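Local coordinates for protein alkaline phosphatase D (PDB 2YEQ) that hydrolyses phosphate esters as a PhoD-family phosphatase and phosphodiesterase with an active site that contains iron and calcium, at residues 205-210 with 329-334; 274-279 with 304-309; 117-122 with 145-150. All coordinates share one frame; numbering follows the deposited sequence.

Contact 1: residues 205-210 with 329-334; sequences VVTWDD and AQQIFF. With CA (calcium ion), chain B; CA (calcium ion), chain C.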
ATOM      1  N   VAL A 205      -7.824  -0.782  -3.891  1.00 17.70           N
ATOM      2  CA  VAL A 205      -7.847   0.541  -3.289  1.00 17.12           C
ATOM      3  C   VAL A 205      -6.400   0.847  -2.941  1.00 17.52           C
ATOM      4  O   VAL A 205      -5.819   0.256  -2.026  1.00 15.98           O
ATOM      5  CB  VAL A 205      -8.767   0.602  -2.062  1.00 18.25           C
ATOM      6  CG1 VAL A 205      -8.813   2.029  -1.447  1.00 18.06           C
ATOM      7  CG2 VAL A 205     -10.184   0.198  -2.485  1.00 19.06           C
ATOM      8  N   VAL A 206      -5.781   1.744  -3.709  1.00 16.15           N
ATOM      9  CA  VAL A 206      -4.363   2.017  -3.524  1.00 16.13           C
ATOM     10  C   VAL A 206      -4.137   3.360  -2.814  1.00 16.39           C
ATOM     11  O   VAL A 206      -4.909   4.310  -2.984  1.00 16.47           O
ATOM     12  CB  VAL A 206      -3.615   2.007  -4.906  1.00 17.21           C
ATOM     13  CG1 VAL A 206      -3.756   0.618  -5.586  1.00 17.38           C
ATOM     14  CG2 VAL A 206      -4.171   3.108  -5.825  1.00 16.51           C
ATOM     15  N   THR A 207      -3.060   3.418  -2.035  1.00 17.23           N
ATOM     16  CA  THR A 207      -2.521   4.678  -1.536  1.00 17.70           C
ATOM     17  C   THR A 207      -1.026   4.539  -1.512  1.00 17.16           C
ATOM     18  O   THR A 207      -0.515   3.421  -1.447  1.00 20.22           O
ATOM     19  CB  THR A 207      -3.095   5.062  -0.159  1.00 18.53           C
ATOM     20  OG1 THR A 207      -2.621   6.362   0.185  1.00 18.63           O
ATOM     21  CG2 THR A 207      -2.736   3.992   0.946  1.00 15.12           C
ATOM     22  N   TRP A 208      -0.300   5.650  -1.635  1.00 16.96           N
ATOM     23  CA  TRP A 208       1.153   5.578  -1.850  1.00 16.67           C
ATOM     24  C   TRP A 208       1.876   5.806  -0.539  1.00 15.92           C
ATOM     25  O   TRP A 208       1.275   6.263   0.420  1.00 16.68           O
ATOM     26  CB  TRP A 208       1.607   6.633  -2.881  1.00 18.13           C
ATOM     27  CG  TRP A 208       1.098   8.008  -2.660  1.00 18.51           C
ATOM     28  CD1 TRP A 208       0.977   8.674  -1.473  1.00 20.25           C
ATOM     29  CD2 TRP A 208       0.645   8.911  -3.676  1.00 18.82           C
ATOM     30  NE1 TRP A 208       0.462   9.936  -1.696  1.00 21.92           N
ATOM     31  CE2 TRP A 208       0.257  10.106  -3.036  1.00 20.66           C
ATOM     32  CE3 TRP A 208       0.550   8.831  -5.068  1.00 19.93           C
ATOM     33  CZ2 TRP A 208      -0.244  11.199  -3.736  1.00 19.61           C
ATOM     34  CZ3 TRP A 208       0.048   9.908  -5.765  1.00 20.22           C
ATOM     35  CH2 TRP A 208      -0.335  11.093  -5.095  1.00 21.33           C
ATOM     36  N   ASP A 209       3.159   5.499  -0.514  1.00 14.47           N
ATOM     37  CA  ASP A 209       4.045   5.946   0.554  1.00 16.61           C
ATOM     38  C   ASP A 209       5.176   6.751  -0.104  1.00 14.77           C
ATOM     39  O   ASP A 209       4.891   7.544  -1.014  1.00 18.93           O
ATOM     40  CB  ASP A 209       4.567   4.789   1.427  1.00 14.15           C
ATOM     41  CG  ASP A 209       5.240   5.284   2.722  1.00 15.50           C
ATOM     42  OD1 ASP A 209       4.760   6.300   3.307  1.00 15.91           O
ATOM     43  OD2 ASP A 209       6.295   4.671   3.123  1.00 17.77           O
ATOM     44  N   ASP A 210       6.420   6.570   0.314  1.00 15.78           N
ATOM     45  CA  ASP A 210       7.504   7.474  -0.156  1.00 15.88           C
ATOM     46  C   ASP A 210       8.094   7.097  -1.494  1.00 16.39           C
ATOM     47  O   ASP A 210       8.372   7.983  -2.303  1.00 15.07           O
ATOM     48  CB  ASP A 210       8.642   7.658   0.870  1.00 16.03           C
ATOM     49  CG  ASP A 210       9.165   6.368   1.445  1.00 18.96           C
ATOM     50  OD1 ASP A 210       8.429   5.336   1.431  1.00 17.17           O
ATOM     51  OD2 ASP A 210      10.322   6.363   1.931  1.00 16.95           O
ATOM     52  N   ALA A 329      -6.551   2.819   6.792  1.00 16.44           N
ATOM     53  CA  ALA A 329      -5.681   2.153   5.829  1.00 16.51           C
ATOM     54  C   ALA A 329      -4.596   3.166   5.498  1.00 16.29           C
ATOM     55  O   ALA A 329      -4.870   4.141   4.806  1.00 15.87           O
ATOM     56  CB  ALA A 329      -6.458   1.811   4.588  1.00 16.70           C
ATOM     57  N   GLN A 330      -3.387   2.921   5.969  1.00 16.46           N
ATOM     58  CA  GLN A 330      -2.338   3.936   5.890  1.00 18.97           C
ATOM     59  C   GLN A 330      -0.962   3.313   5.811  1.00 17.45           C
ATOM     60  O   GLN A 330      -0.840   2.094   5.628  1.00 18.21           O
ATOM     61  CB  GLN A 330      -2.494   4.948   7.043  1.00 18.85           C
ATOM     62  CG  GLN A 330      -2.388   4.353   8.437  1.00 19.50           C
ATOM     63  CD  GLN A 330      -0.979   4.330   8.939  1.00 19.83           C
ATOM     64  OE1 GLN A 330      -0.269   5.352   8.897  1.00 18.53           O
ATOM     65  NE2 GLN A 330      -0.528   3.161   9.359  1.00 17.17           N
ATOM     66  N   GLN A 331       0.090   4.139   5.924  1.00 18.43           N
ATOM     67  CA  GLN A 331       1.410   3.764   5.452  1.00 16.54           C
ATOM     68  C   GLN A 331       2.381   3.252   6.463  1.00 15.28           C
ATOM     69  O   GLN A 331       3.169   2.335   6.170  1.00 14.18           O
ATOM     70  CB  GLN A 331       2.067   4.992   4.775  1.00 17.35           C
ATOM     71  CG  GLN A 331       1.393   5.471   3.503  1.00 18.02           C
ATOM     72  CD  GLN A 331       0.063   6.168   3.699  1.00 18.58           C
ATOM     73  OE1 GLN A 331      -0.234   6.737   4.763  1.00 17.86           O
ATOM     74  NE2 GLN A 331      -0.754   6.161   2.633  1.00 20.22           N
ATOM     75  N   ILE A 332       2.401   3.885   7.638  1.00 16.16           N
ATOM     76  CA  ILE A 332       3.543   3.793   8.529  1.00 15.75           C
ATOM     77  C   ILE A 332       3.182   3.333   9.959  1.00 15.68           C
ATOM     78  O   ILE A 332       2.038   3.399  10.396  1.00 18.57           O
ATOM     79  CB  ILE A 332       4.291   5.166   8.581  1.00 17.52           C
ATOM     80  CG1 ILE A 332       3.305   6.302   8.797  1.00 18.50           C
ATOM     81  CG2 ILE A 332       5.148   5.402   7.287  1.00 16.24           C
ATOM     82  CD1 ILE A 332       3.950   7.614   9.305  1.00 20.01           C
ATOM     83  N   PHE A 333       4.188   2.863  10.665  1.00 16.60           N
ATOM     84  CA  PHE A 333       4.009   2.255  11.991  1.00 17.16           C
ATOM     85  C   PHE A 333       3.318   3.211  12.973  1.00 19.11           C
ATOM     86  O   PHE A 333       3.830   4.291  13.284  1.00 17.85           O
ATOM     87  CB  PHE A 333       5.351   1.793  12.499  1.00 17.22           C
ATOM     88  CG  PHE A 333       5.296   0.625  13.460  1.00 17.94           C
ATOM     89  CD1 PHE A 333       4.866   0.794  14.765  1.00 20.43           C
ATOM     90  CD2 PHE A 333       5.741  -0.625  13.070  1.00 19.38           C
ATOM     91  CE1 PHE A 333       4.844  -0.300  15.668  1.00 20.58           C
ATOM     92  CE2 PHE A 333       5.746  -1.697  13.964  1.00 20.09           C
ATOM     93  CZ  PHE A 333       5.282  -1.525  15.256  1.00 19.91           C
ATOM     94  N   PHE A 334       2.142   2.798  13.459  1.00 17.51           N
ATOM     95  CA  PHE A 334       1.288   3.645  14.284  1.00 19.02           C
ATOM     96  C   PHE A 334       1.520   3.468  15.799  1.00 20.27           C
ATOM     97  O   PHE A 334       1.487   4.454  16.559  1.00 18.92           O
ATOM     98  CB  PHE A 334      -0.170   3.359  13.966  1.00 19.89           C
ATOM     99  CG  PHE A 334      -1.142   4.247  14.671  1.00 21.91           C
ATOM    100  CD1 PHE A 334      -1.466   5.491  14.157  1.00 22.51           C
ATOM    101  CD2 PHE A 334      -1.775   3.827  15.842  1.00 22.62           C
ATOM    102  CE1 PHE A 334      -2.377   6.320  14.811  1.00 22.85           C
ATOM    103  CE2 PHE A 334      -2.680   4.652  16.498  1.00 21.39           C
ATOM    104  CZ  PHE A 334      -2.988   5.885  15.990  1.00 23.48           C
TER
HETATM  105 CA    CA B1525       8.019   3.278   2.518  1.00 18.38          CA
HETATM  106 CA    CA C1526      11.663   5.065   3.246  1.00 20.36          CA
HETATM  107  O   HOH W   1       5.979   1.732   2.278  1.00 13.67           O
HETATM  108  O   HOH W   2      13.072   3.794   4.418  1.00 24.22           O
HETATM  109  O   HOH W   3      10.052   5.045   4.972  1.00 21.02           O
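Q331 lays its side chain against T207, W208 and D209, and this is the tight part of the contact. The chain bends at chi2 (72°), which turns CD back toward W208 O. Q331 CB lies 3.3 Å from D209 OD1. Q331 CG packs 3.2 Å from W208 O. At the tip, Q331 NE2 gives W208 O a weak hydrogen bond of 3.0 Å, with an N-H...O angle of 126°. T207 meets Q331 at about a right angle. T207 OG1 is near NE2, but the angle is poor, and its hydrogen bond goes to L276 O. Q331 NE2 also bonds L276 O, and Q331 OE1 bonds T278 OG1. The buried amide is therefore tied at both ends. Segment 205-210 holds the last two residues of strand 203-206 and the loop after it. Loops in this position carry metal ligands in the calcineurin-like metallophosphoesterase fold, and here this loop supplies D209 and D210. D209 OD1 forms a salt bridge with R279, while D209 OD2 binds one calcium at 2.3 Å. The D210 carboxylate bridges the two calcium ions, OD1 binding the first at 2.4 Å and OD2 the second at 2.3 Å. The contact is looser at I332, whose CG2 stays 4.1 Å from D209 OD1. Water 1 binds the first calcium and waters 2 and 3 the second; D151 and D380 also bind the first, N215 and N216 the second.

Contact 2: residues 274-279 with 304-309; sequences NVLDTR and TLLGKE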
ATOM      1  N   ASN A 274     -11.036   4.579   6.061  1.00 19.27           N
ATOM      2  CA  ASN A 274     -10.396   5.873   5.843  1.00 18.65           C
ATOM      3  C   ASN A 274      -9.033   5.592   5.266  1.00 16.43           C
ATOM      4  O   ASN A 274      -8.145   5.132   5.976  1.00 17.36           O
ATOM      5  CB  ASN A 274     -10.267   6.619   7.172  1.00 18.27           C
ATOM      6  CG  ASN A 274     -11.617   6.823   7.850  1.00 18.72           C
ATOM      7  OD1 ASN A 274     -12.398   7.692   7.462  1.00 21.16           O
ATOM      8  ND2 ASN A 274     -11.938   5.940   8.799  1.00 19.36           N
ATOM      9  N   VAL A 275      -8.888   5.849   3.970  1.00 17.10           N
ATOM     10  CA  VAL A 275      -7.630   5.654   3.269  1.00 17.05           C
ATOM     11  C   VAL A 275      -6.831   6.981   3.361  1.00 16.44           C
ATOM     12  O   VAL A 275      -7.248   7.990   2.812  1.00 17.23           O
ATOM     13  CB  VAL A 275      -7.888   5.265   1.781  1.00 17.84           C
ATOM     14  CG1 VAL A 275      -6.600   5.031   1.070  1.00 17.53           C
ATOM     15  CG2 VAL A 275      -8.788   3.982   1.708  1.00 16.25           C
ATOM     16  N   LEU A 276      -5.713   6.951   4.080  1.00 15.93           N
ATOM     17  CA  LEU A 276      -4.974   8.144   4.413  1.00 17.53           C
ATOM     18  C   LEU A 276      -3.799   8.365   3.457  1.00 17.24           C
ATOM     19  O   LEU A 276      -3.368   7.441   2.687  1.00 17.07           O
ATOM     20  CB  LEU A 276      -4.432   8.049   5.838  1.00 17.37           C
ATOM     21  CG  LEU A 276      -5.441   7.699   6.948  1.00 17.83           C
ATOM     22  CD1 LEU A 276      -4.757   7.756   8.331  1.00 15.01           C
ATOM     23  CD2 LEU A 276      -6.677   8.573   6.891  1.00 16.70           C
ATOM     24  N   ASP A 277      -3.284   9.593   3.531  1.00 17.16           N
ATOM     25  CA  ASP A 277      -2.076  10.022   2.820  1.00 16.08           C
ATOM     26  C   ASP A 277      -1.189  10.746   3.817  1.00 16.61           C
ATOM     27  O   ASP A 277      -1.431  11.903   4.154  1.00 17.05           O
ATOM     28  CB  ASP A 277      -2.510  10.908   1.643  1.00 17.19           C
ATOM     29  CG  ASP A 277      -1.328  11.410   0.777  1.00 15.87           C
ATOM     30  OD1 ASP A 277      -0.149  11.185   1.118  1.00 16.34           O
ATOM     31  OD2 ASP A 277      -1.644  12.023  -0.262  1.00 19.55           O
ATOM     32  N   THR A 278      -0.174  10.043   4.309  1.00 15.82           N
ATOM     33  CA  THR A 278       0.702  10.560   5.330  1.00 17.24           C
ATOM     34  C   THR A 278       2.026  11.086   4.763  1.00 18.39           C
ATOM     35  O   THR A 278       2.946  11.351   5.529  1.00 20.99           O
ATOM     36  CB  THR A 278       0.989   9.488   6.417  1.00 16.25           C
ATOM     37  OG1 THR A 278       1.639   8.336   5.833  1.00 17.50           O
ATOM     38  CG2 THR A 278      -0.348   9.055   7.136  1.00 15.39           C
ATOM     39  N   ARG A 279       2.124  11.192   3.432  1.00 18.87           N
ATOM     40  CA  ARG A 279       3.295  11.774   2.766  1.00 16.91           C
ATOM     41  C   ARG A 279       3.079  13.166   2.232  1.00 17.24           C
ATOM     42  O   ARG A 279       3.969  14.007   2.370  1.00 18.55           O
ATOM     43  CB  ARG A 279       3.755  10.925   1.570  1.00 17.00           C
ATOM     44  CG  ARG A 279       4.498   9.695   1.957  1.00 17.00           C
ATOM     45  CD  ARG A 279       5.822   9.933   2.580  1.00 17.09           C
ATOM     46  NE  ARG A 279       6.288   8.701   3.197  1.00 16.24           N
ATOM     47  CZ  ARG A 279       7.284   8.586   4.066  1.00 16.54           C
ATOM     48  NH1 ARG A 279       8.034   9.642   4.442  1.00 18.56           N
ATOM     49  NH2 ARG A 279       7.546   7.398   4.582  1.00 15.75           N
ATOM     50  N   THR A 304       2.551  18.156  12.027  1.00 22.77           N
ATOM     51  CA  THR A 304       1.452  17.384  11.457  1.00 21.87           C
ATOM     52  C   THR A 304       1.992  16.274  10.539  1.00 21.86           C
ATOM     53  O   THR A 304       3.096  16.400   9.978  1.00 19.05           O
ATOM     54  CB  THR A 304       0.509  18.299  10.669  1.00 21.72           C
ATOM     55  OG1 THR A 304      -0.685  17.584  10.357  1.00 19.27           O
ATOM     56  CG2 THR A 304       1.177  18.866   9.350  1.00 18.45           C
ATOM     57  N   LEU A 305       1.236  15.176  10.448  1.00 22.43           N
ATOM     58  CA  LEU A 305       1.450  14.139   9.414  1.00 22.75           C
ATOM     59  C   LEU A 305       0.401  14.312   8.345  1.00 20.55           C
ATOM     60  O   LEU A 305       0.696  14.207   7.156  1.00 22.07           O
ATOM     61  CB  LEU A 305       1.297  12.715   9.961  1.00 25.19           C
ATOM     62  CG  LEU A 305       2.486  11.856  10.323  1.00 30.45           C
ATOM     63  CD1 LEU A 305       1.934  10.504  10.846  1.00 29.54           C
ATOM     64  CD2 LEU A 305       3.471  11.623   9.176  1.00 24.11           C
ATOM     65  N   LEU A 306      -0.837  14.566   8.765  1.00 20.52           N
ATOM     66  CA  LEU A 306      -1.973  14.509   7.873  1.00 19.48           C
ATOM     67  C   LEU A 306      -2.251  15.826   7.219  1.00 19.54           C
ATOM     68  O   LEU A 306      -2.903  15.870   6.154  1.00 18.42           O
ATOM     69  CB  LEU A 306      -3.242  14.112   8.632  1.00 21.15           C
ATOM     70  CG  LEU A 306      -3.271  12.767   9.346  1.00 22.05           C
ATOM     71  CD1 LEU A 306      -4.613  12.611  10.098  1.00 21.73           C
ATOM     72  CD2 LEU A 306      -3.026  11.618   8.333  1.00 20.41           C
ATOM     73  N   GLY A 307      -1.822  16.911   7.874  1.00 19.47           N
ATOM     74  CA  GLY A 307      -2.280  18.237   7.509  1.00 20.15           C
ATOM     75  C   GLY A 307      -3.637  18.491   8.114  1.00 23.77           C
ATOM     76  O   GLY A 307      -4.386  17.542   8.415  1.00 22.27           O
ATOM     77  N   LYS A 308      -3.978  19.771   8.259  1.00 24.31           N
ATOM     78  CA  LYS A 308      -5.158  20.181   9.010  1.00 27.94           C
ATOM     79  C   LYS A 308      -6.453  19.689   8.396  1.00 25.37           C
ATOM     80  O   LYS A 308      -7.327  19.231   9.120  1.00 22.63           O
ATOM     81  CB  LYS A 308      -5.218  21.712   9.154  1.00 33.90           C
ATOM     82  CG  LYS A 308      -6.513  22.254   9.803  1.00 46.23           C
ATOM     83  CD  LYS A 308      -6.251  22.989  11.119  1.00 63.95           C
ATOM     84  CE  LYS A 308      -5.903  22.022  12.258  1.00 74.60           C
ATOM     85  NZ  LYS A 308      -6.886  22.090  13.390  1.00 77.03           N
ATOM     86  N   GLU A 309      -6.580  19.793   7.080  1.00 24.32           N
ATOM     87  CA  GLU A 309      -7.815  19.418   6.387  1.00 26.65           C
ATOM     88  C   GLU A 309      -8.084  17.915   6.492  1.00 24.13           C
ATOM     89  O   GLU A 309      -9.205  17.507   6.762  1.00 21.38           O
ATOM     90  CB  GLU A 309      -7.758  19.773   4.906  1.00 34.40           C
ATOM     91  CG  GLU A 309      -8.770  20.794   4.459  1.00 50.47           C
ATOM     92  CD  GLU A 309      -8.110  22.103   4.062  1.00 66.33           C
ATOM     93  OE1 GLU A 309      -7.407  22.698   4.916  1.00 80.73           O
ATOM     94  OE2 GLU A 309      -8.281  22.523   2.896  1.00 72.65           O
TER
HETATM   95  O   HOH W   4       0.483  13.866   4.499  1.00 16.33           O
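L306 reaches T278 and L276 with one methyl group. Its CB points off to the side. A chi1 of -60° sets CG beside the backbone N, and from there the CD2 branch comes nearer to 274-279. Neither CB nor CG comes close to that segment, and nor does CD1. CD2 makes the contact. L306 CD2 lies 3.9 Å from T278 CG2 and 4.2 Å from L276 CD1, so it rests against both side chains. L305 works beside it, with its CD2 3.7 Å from T278 O. The backbones around this patch are held by local turns. D277 OD1 accepts from R279 N in an Asx turn, and the D277 carboxylate also has the indole NE1 of W208 as a polar partner. T304 OG1 accepts from G307 N at 2.8 Å in an ST motif, and G307 is the N-cap of helix 308-320. The contact thus joins the loop after strand 271-275 to the start of that helix. Helix 308-320 adds L314 against L306, and W313 against L276. No direct hydrogen bond crosses between the segments. Water 4 donates to D277 O at 2.8 Å and to L305 O at 2.7 Å. Both carbonyls are acceptors, so the water supplies the two hydrogens that they lack, and the direct contact is apolar.

Contact 3: residues 117-122 with 145-150; sequences MTFAFA and LVFHLG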
ATOM      1  N   MET A 117     -16.654  -9.764   5.300  1.00 27.00           N
ATOM      2  CA  MET A 117     -15.824  -9.135   4.281  1.00 26.73           C
ATOM      3  C   MET A 117     -14.467  -9.790   4.376  1.00 26.00           C
ATOM      4  O   MET A 117     -13.966 -10.035   5.485  1.00 23.33           O
ATOM      5  CB  MET A 117     -15.685  -7.635   4.576  1.00 30.04           C
ATOM      6  CG  MET A 117     -14.780  -6.902   3.609  1.00 36.17           C
ATOM      7  SD  MET A 117     -14.546  -5.193   4.064  1.00 35.99           S
ATOM      8  CE  MET A 117     -13.820  -4.567   2.523  1.00 34.95           C
ATOM      9  N   THR A 118     -13.858 -10.079   3.231  1.00 22.52           N
ATOM     10  CA  THR A 118     -12.494 -10.586   3.209  1.00 23.23           C
ATOM     11  C   THR A 118     -11.672  -9.735   2.232  1.00 22.13           C
ATOM     12  O   THR A 118     -12.118  -9.465   1.120  1.00 20.06           O
ATOM     13  CB  THR A 118     -12.436 -12.075   2.768  1.00 26.70           C
ATOM     14  OG1 THR A 118     -13.312 -12.847   3.605  1.00 30.53           O
ATOM     15  CG2 THR A 118     -11.025 -12.633   2.881  1.00 23.42           C
ATOM     16  N   PHE A 119     -10.485  -9.324   2.656  1.00 22.33           N
ATOM     17  CA  PHE A 119      -9.623  -8.496   1.797  1.00 19.36           C
ATOM     18  C   PHE A 119      -8.194  -8.825   2.137  1.00 18.76           C
ATOM     19  O   PHE A 119      -7.943  -9.535   3.113  1.00 15.84           O
ATOM     20  CB  PHE A 119      -9.969  -7.005   1.914  1.00 20.57           C
ATOM     21  CG  PHE A 119      -9.662  -6.375   3.258  1.00 21.31           C
ATOM     22  CD1 PHE A 119      -8.402  -5.892   3.533  1.00 20.31           C
ATOM     23  CD2 PHE A 119     -10.649  -6.230   4.226  1.00 21.92           C
ATOM     24  CE1 PHE A 119      -8.105  -5.284   4.766  1.00 21.29           C
ATOM     25  CE2 PHE A 119     -10.365  -5.615   5.451  1.00 22.23           C
ATOM     26  CZ  PHE A 119      -9.072  -5.140   5.708  1.00 20.97           C
ATOM     27  N   ALA A 120      -7.263  -8.386   1.294  1.00 16.58           N
ATOM     28  CA  ALA A 120      -5.857  -8.536   1.562  1.00 16.50           C
ATOM     29  C   ALA A 120      -5.250  -7.133   1.489  1.00 17.44           C
ATOM     30  O   ALA A 120      -5.821  -6.247   0.829  1.00 17.54           O
ATOM     31  CB  ALA A 120      -5.174  -9.438   0.536  1.00 15.20           C
ATOM     32  N   PHE A 121      -4.127  -6.945   2.172  1.00 18.79           N
ATOM     33  CA  PHE A 121      -3.343  -5.710   1.984  1.00 18.16           C
ATOM     34  C   PHE A 121      -1.876  -6.008   1.815  1.00 17.69           C
ATOM     35  O   PHE A 121      -1.327  -6.976   2.365  1.00 17.15           O
ATOM     36  CB  PHE A 121      -3.652  -4.631   3.044  1.00 17.95           C
ATOM     37  CG  PHE A 121      -3.200  -4.940   4.424  1.00 19.27           C
ATOM     38  CD1 PHE A 121      -1.950  -4.545   4.860  1.00 19.39           C
ATOM     39  CD2 PHE A 121      -4.068  -5.546   5.337  1.00 19.79           C
ATOM     40  CE1 PHE A 121      -1.540  -4.754   6.160  1.00 20.53           C
ATOM     41  CE2 PHE A 121      -3.668  -5.763   6.662  1.00 20.47           C
ATOM     42  CZ  PHE A 121      -2.400  -5.386   7.067  1.00 20.41           C
ATOM     43  N   ALA A 122      -1.242  -5.164   1.004  1.00 17.24           N
ATOM     44  CA  ALA A 122       0.118  -5.382   0.591  1.00 15.69           C
ATOM     45  C   ALA A 122       0.871  -4.047   0.553  1.00 14.10           C
ATOM     46  O   ALA A 122       0.259  -2.989   0.448  1.00 13.47           O
ATOM     47  CB  ALA A 122       0.101  -5.991  -0.812  1.00 14.70           C
ATOM     48  N   LEU A 145     -11.801  -7.295  -1.962  1.00 21.18           N
ATOM     49  CA  LEU A 145     -10.923  -6.235  -2.479  1.00 21.30           C
ATOM     50  C   LEU A 145      -9.516  -6.368  -1.946  1.00 20.52           C
ATOM     51  O   LEU A 145      -9.227  -7.214  -1.085  1.00 16.47           O
ATOM     52  CB  LEU A 145     -11.515  -4.833  -2.254  1.00 28.71           C
ATOM     53  CG  LEU A 145     -11.887  -4.330  -0.860  1.00 29.69           C
ATOM     54  CD1 LEU A 145     -10.674  -3.812  -0.173  1.00 37.64           C
ATOM     55  CD2 LEU A 145     -12.902  -3.213  -0.965  1.00 33.33           C
ATOM     56  N   VAL A 146      -8.610  -5.587  -2.532  1.00 18.32           N
ATOM     57  CA  VAL A 146      -7.226  -5.526  -2.134  1.00 18.99           C
ATOM     58  C   VAL A 146      -6.879  -4.052  -1.853  1.00 18.36           C
ATOM     59  O   VAL A 146      -7.342  -3.154  -2.578  1.00 17.91           O
ATOM     60  CB  VAL A 146      -6.302  -6.067  -3.245  1.00 19.74           C
ATOM     61  CG1 VAL A 146      -4.839  -5.803  -2.936  1.00 19.28           C
ATOM     62  CG2 VAL A 146      -6.536  -7.567  -3.424  1.00 19.91           C
ATOM     63  N   PHE A 147      -6.086  -3.835  -0.800  1.00 17.54           N
ATOM     64  CA  PHE A 147      -5.464  -2.533  -0.503  1.00 18.44           C
ATOM     65  C   PHE A 147      -3.976  -2.578  -0.763  1.00 16.62           C
ATOM     66  O   PHE A 147      -3.291  -3.524  -0.396  1.00 16.66           O
ATOM     67  CB  PHE A 147      -5.619  -2.163   0.990  1.00 19.08           C
ATOM     68  CG  PHE A 147      -7.008  -1.806   1.385  1.00 18.95           C
ATOM     69  CD1 PHE A 147      -7.478  -0.525   1.225  1.00 19.93           C
ATOM     70  CD2 PHE A 147      -7.851  -2.756   1.965  1.00 21.93           C
ATOM     71  CE1 PHE A 147      -8.756  -0.183   1.597  1.00 19.13           C
ATOM     72  CE2 PHE A 147      -9.149  -2.411   2.354  1.00 21.22           C
ATOM     73  CZ  PHE A 147      -9.594  -1.128   2.164  1.00 21.05           C
ATOM     74  N   HIS A 148      -3.449  -1.547  -1.411  1.00 17.41           N
ATOM     75  CA  HIS A 148      -2.019  -1.377  -1.464  1.00 16.11           C
ATOM     76  C   HIS A 148      -1.676  -0.125  -0.653  1.00 15.14           C
ATOM     77  O   HIS A 148      -2.304   0.916  -0.810  1.00 13.84           O
ATOM     78  CB  HIS A 148      -1.504  -1.303  -2.900  1.00 15.62           C
ATOM     79  CG  HIS A 148      -0.052  -1.623  -3.006  1.00 15.79           C
ATOM     80  ND1 HIS A 148       0.928  -0.723  -2.655  1.00 16.11           N
ATOM     81  CD2 HIS A 148       0.587  -2.747  -3.380  1.00 17.27           C
ATOM     82  CE1 HIS A 148       2.110  -1.288  -2.807  1.00 17.75           C
ATOM     83  NE2 HIS A 148       1.933  -2.520  -3.248  1.00 18.47           N
ATOM     84  N   LEU A 149      -0.702  -0.259   0.237  1.00 15.07           N
ATOM     85  CA  LEU A 149      -0.409   0.777   1.241  1.00 16.37           C
ATOM     86  C   LEU A 149       0.911   1.513   1.000  1.00 15.70           C
ATOM     87  O   LEU A 149       1.360   2.271   1.871  1.00 16.66           O
ATOM     88  CB  LEU A 149      -0.371   0.170   2.641  1.00 16.02           C
ATOM     89  CG  LEU A 149      -1.660  -0.540   3.086  1.00 16.65           C
ATOM     90  CD1 LEU A 149      -1.490  -1.045   4.536  1.00 16.40           C
ATOM     91  CD2 LEU A 149      -2.889   0.332   2.925  1.00 15.24           C
ATOM     92  N   GLY A 150       1.549   1.256  -0.141  1.00 17.08           N
ATOM     93  CA  GLY A 150       2.693   2.097  -0.613  1.00 16.16           C
ATOM     94  C   GLY A 150       3.921   1.318  -1.040  1.00 17.60           C
ATOM     95  O   GLY A 150       4.004   0.099  -0.861  1.00 16.65           O
TER
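F119 and F147 meet as a T-shaped pair on one face of two parallel strands. The edge of F147 points at the face of F119, with the planes at 78° and the ring centroids 5.2 Å apart. F147 CE2 sits 3.7 Å above the F119 plane, offset toward the rim. A chi1 of 67° puts F119 CG between the backbone N and the carbonyl carbon, 4.1 Å from F147 CE2. The branches of L145 divide between M117 and F119: its CD1 is 3.9 Å from F119 CB and its CD2 touches M117 CE. Further along, F121 CB packs on F147 CB, and the F121 ring leads away. L149 CD1 fits against that ring, 3.5 Å from F121 CD1. The strands are joined by four backbone hydrogen bonds, which alternate in direction. F147 N bonds A120 O at 2.9 Å, and L149 N bonds A122 O at the same length.

The other face carries A120, A122, V146 and H148. A122 is small and leaves room for the H148 ring, whose face has A122 O over its centre. H148 ND1 accepts from G150 N, and NE2 bonds Q125 OE1. An alanine at H148 would probably leave Q125 OE1 and G150 N without these partners and open a gap over A122 O.

This is the parallel pair of a beta-alpha-beta unit. Helix 133-138 lies in the connection between the strands and covers A122, V146 and H148 with M138 and Y135. On the opposite face F147 meets F273 of the second sheet. Strand 440-448 flanks 117-122, and strand 203-206 flanks 145-148.

Contact 1 lies between the other two, with its centre about 10 Å from that of contact 2 and about 11 Å from that of contact 3. The centres of contacts 2 and 3 are about 19 Å apart. Strands 145-148 and 203-206 are sheet neighbours, so V205 N bonds V146 O at 2.8 Å and T207 N bonds H148 O at 2.9 Å. L149 CD1 of contact 3 packs 3.4 Å from Q330 O of contact 1. R279 NE of contact 2 lies 3.5 Å from D210 CB. The metals gather beside contact 1. The D209 side chain is about 6 Å from the iron, and D151, just after contact 3, binds both iron and calcium.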